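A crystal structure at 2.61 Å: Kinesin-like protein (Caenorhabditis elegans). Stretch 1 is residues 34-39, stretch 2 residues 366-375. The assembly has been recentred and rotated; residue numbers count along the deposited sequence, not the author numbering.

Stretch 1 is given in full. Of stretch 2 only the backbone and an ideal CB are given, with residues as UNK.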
# COMPACT_ATOMS: atom_id res chain seq x y z
N ASP A 34 8.66 -13.32 9.57
CA ASP A 34 7.91 -12.67 8.49
C ASP A 34 8.89 -11.89 7.61
O ASP A 34 9.00 -10.66 7.69
CB ASP A 34 6.80 -11.79 9.06
CG ASP A 34 7.31 -10.73 10.01
OD1 ASP A 34 6.58 -9.75 10.27
OD2 ASP A 34 8.46 -10.86 10.49
N SER A 35 9.59 -12.62 6.76
CA SER A 35 10.49 -12.01 5.79
C SER A 35 9.68 -11.46 4.62
O SER A 35 8.45 -11.57 4.57
CB SER A 35 11.52 -13.03 5.32
OG SER A 35 12.22 -13.59 6.43
N ILE A 36 10.37 -10.84 3.66
CA ILE A 36 9.67 -10.36 2.48
C ILE A 36 9.23 -11.56 1.65
O ILE A 36 9.98 -12.54 1.50
CB ILE A 36 10.55 -9.40 1.66
CG1 ILE A 36 9.81 -8.98 0.38
CG2 ILE A 36 11.89 -10.03 1.33
CD1 ILE A 36 10.57 -8.00 -0.47
N GLU A 37 8.01 -11.51 1.14
CA GLU A 37 7.50 -12.52 0.22
C GLU A 37 7.17 -11.85 -1.10
O GLU A 37 6.66 -10.73 -1.14
CB GLU A 37 6.27 -13.22 0.78
CG GLU A 37 5.85 -14.45 -0.02
CD GLU A 37 4.49 -15.00 0.38
OE1 GLU A 37 4.30 -16.23 0.24
OE2 GLU A 37 3.63 -14.23 0.85
N VAL A 38 7.48 -12.55 -2.19
CA VAL A 38 7.14 -12.10 -3.54
C VAL A 38 6.23 -13.14 -4.16
O VAL A 38 6.58 -14.33 -4.22
CB VAL A 38 8.39 -11.89 -4.40
CG1 VAL A 38 7.99 -11.41 -5.78
CG2 VAL A 38 9.32 -10.88 -3.74
N VAL A 39 5.06 -12.70 -4.62
CA VAL A 39 4.11 -13.58 -5.29
C VAL A 39 3.86 -13.01 -6.68
O VAL A 39 4.14 -11.84 -6.97
CB VAL A 39 2.78 -13.74 -4.53
CG1 VAL A 39 3.04 -14.15 -3.08
CG2 VAL A 39 1.95 -12.47 -4.61
N UNK A 366 17.32 -2.94 -3.29
CA UNK A 366 17.05 -2.83 -1.86
C UNK A 366 16.44 -4.11 -1.29
O UNK A 366 16.83 -4.54 -0.20
CB UNK A 366 16.12 -1.65 -1.59
N UNK A 367 15.50 -4.74 -2.01
CA UNK A 367 14.94 -5.99 -1.47
C UNK A 367 15.96 -7.12 -1.54
O UNK A 367 15.88 -8.07 -0.77
CB UNK A 367 13.67 -6.38 -2.23
N UNK A 368 16.94 -7.02 -2.45
CA UNK A 368 18.00 -8.02 -2.49
C UNK A 368 18.93 -7.85 -1.30
O UNK A 368 19.36 -8.84 -0.70
CB UNK A 368 18.79 -7.92 -3.80
N UNK A 369 19.26 -6.60 -0.95
CA UNK A 369 20.00 -6.35 0.29
C UNK A 369 19.17 -6.77 1.49
O UNK A 369 19.71 -7.30 2.48
CB UNK A 369 20.39 -4.87 0.40
N UNK A 370 17.85 -6.55 1.44
CA UNK A 370 16.98 -6.95 2.54
C UNK A 370 17.00 -8.46 2.74
O UNK A 370 17.06 -8.94 3.88
CB UNK A 370 15.55 -6.47 2.29
N UNK A 371 16.95 -9.22 1.64
CA UNK A 371 16.97 -10.67 1.75
C UNK A 371 18.27 -11.17 2.37
O UNK A 371 18.26 -12.06 3.22
CB UNK A 371 16.77 -11.30 0.37
N UNK A 372 19.41 -10.61 1.95
CA UNK A 372 20.68 -11.06 2.49
C UNK A 372 20.78 -10.73 3.97
O UNK A 372 21.31 -11.52 4.76
CB UNK A 372 21.84 -10.43 1.72
N UNK A 373 20.28 -9.55 4.37
CA UNK A 373 20.32 -9.19 5.78
C UNK A 373 19.46 -10.12 6.63
O UNK A 373 19.81 -10.40 7.78
CB UNK A 373 19.86 -7.74 5.96
N UNK A 374 18.36 -10.62 6.08
CA UNK A 374 17.50 -11.50 6.87
C UNK A 374 18.14 -12.85 7.15
O UNK A 374 17.67 -13.57 8.04
CB UNK A 374 16.17 -11.71 6.15
N UNK A 375 19.19 -13.21 6.42
CA UNK A 375 19.91 -14.45 6.67
C UNK A 375 21.20 -14.24 7.44
O UNK A 375 21.80 -15.21 7.90
CB UNK A 375 20.22 -15.15 5.34

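Stretch 2 is helical from its first residue, so its positions approach stretch 1 periodically, and stretch 1 meets them with Ser35, Ile36 and Val38, while Glu37 points its CA-to-CB bond away.

Position 366 has no atom of stretch 1 within 5.5 Å of its ideal CB, so this contact leaves its identity free; it is Cys366, and its backbone O accepts a hydrogen bond from the backbone N of position 370.

Position 367 points toward stretch 1, and its ideal CB lies 3.9 Å from Ile36 CD1. With only aliphatic carbons of Ile36 nearby and no polar partner, an aliphatic side chain suits: valine, isoleucine, leucine or methionine. The residue is Ile367, chi1 p and chi2 t. Its CB sits 3.8 Å from Ile36 CD1, and its own CD1 reaches to 4.5 Å from Val38 CG2, so one side chain touches both apolar residues.

Positions 368 and 369 do not engage stretch 1: the first points away and the second is out of reach. Stretch 1 sets no demand on either, so polar or apolar side chains would do. They are Glu368 and Val369. Glu368 OE1 takes part in a long salt bridge with a group at position 372.

Position 370 points toward stretch 1, but its ideal CB is still 5.2 Å from Ile36 CG2. The gap asks for reach without polarity, which favours leucine or methionine over alanine. Leu370 spans it, placing CD2 4.0 Å from Ile36 CG2.

Position 371 points sideways, its ideal CB 5.1 Å from Ile36 CG2. A long side chain could run past Ile36 toward Val38, its methylenes against methyls; lysine, arginine, glutamine or methionine could serve. Arg371 does this in an extended form: CG packs 4.0 Å from Ile36 CG2, and NH2 comes 3.2 Å from Val38 CG2. The guanidinium lies oblique to both methyls, and NH2 is hydrogen-bonded elsewhere in the structure.

Positions 372 and 373 are out of reach, and stretch 1 sets no rule for them; they are Arg372 and Asn373. Arg372 NH2 lies 4.0 Å from Glu368 OE1, an oxygen well out of the guanidinium plane, so charges meet but no N-H points at it.

Position 374 points toward stretch 1, with its ideal CB 4.4 Å from Ser35 OG. The nearby serine and the backbone of Ile36 would admit a polar side chain of medium length, such as asparagine, glutamine or glutamate. Gln374 fills the place by packing: OE1 is 3.2 Å from Ser35 CB, while NE2 stands 3.4 Å from Ile36 N, two donors that cannot bond to each other.

Position 375 is out of reach and unconstrained here; it is Lys375.

Stretch 2, residues 366-375: CIEVLRRNQK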
# COMPACT_ATOMS: atom_id res chain seq x y z
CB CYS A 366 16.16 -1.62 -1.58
SG CYS A 366 17.08 -0.07 -1.66
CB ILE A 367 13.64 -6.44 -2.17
CG1 ILE A 367 13.94 -7.22 -3.44
CG2 ILE A 367 12.72 -5.26 -2.47
CD1 ILE A 367 12.78 -8.05 -3.93
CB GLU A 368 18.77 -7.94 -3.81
CG GLU A 368 17.98 -8.48 -4.99
CD GLU A 368 18.78 -8.50 -6.28
OE1 GLU A 368 19.63 -9.40 -6.43
OE2 GLU A 368 18.54 -7.63 -7.14
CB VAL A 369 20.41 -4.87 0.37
CG1 VAL A 369 21.12 -4.58 1.68
CG2 VAL A 369 21.32 -4.51 -0.80
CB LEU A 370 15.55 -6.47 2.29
CG LEU A 370 14.51 -6.96 3.30
CD1 LEU A 370 14.83 -6.46 4.70
CD2 LEU A 370 13.12 -6.54 2.89
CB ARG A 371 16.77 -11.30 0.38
CG ARG A 371 15.34 -11.35 -0.09
CD ARG A 371 15.30 -11.65 -1.57
NE ARG A 371 13.95 -11.82 -2.08
CZ ARG A 371 13.62 -11.66 -3.35
NH1 ARG A 371 14.54 -11.30 -4.24
NH2 ARG A 371 12.37 -11.84 -3.74
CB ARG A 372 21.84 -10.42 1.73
CG ARG A 372 21.80 -10.63 0.23
CD ARG A 372 23.06 -10.11 -0.44
NE ARG A 372 22.93 -10.05 -1.89
CZ ARG A 372 22.77 -8.92 -2.58
NH1 ARG A 372 22.73 -7.76 -1.94
NH2 ARG A 372 22.66 -8.96 -3.90
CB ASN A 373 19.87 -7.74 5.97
CG ASN A 373 20.90 -6.72 5.51
OD1 ASN A 373 22.11 -6.99 5.52
ND2 ASN A 373 20.44 -5.55 5.10
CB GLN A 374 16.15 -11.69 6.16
CG GLN A 374 15.27 -10.44 6.15
CD GLN A 374 14.06 -10.56 5.25
OE1 GLN A 374 14.07 -11.33 4.28
NE2 GLN A 374 13.01 -9.81 5.56
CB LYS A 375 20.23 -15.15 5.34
CG LYS A 375 19.04 -15.33 4.41
CD LYS A 375 19.49 -15.76 3.03
CE LYS A 375 18.32 -15.82 2.05
NZ LYS A 375 18.77 -16.14 0.67
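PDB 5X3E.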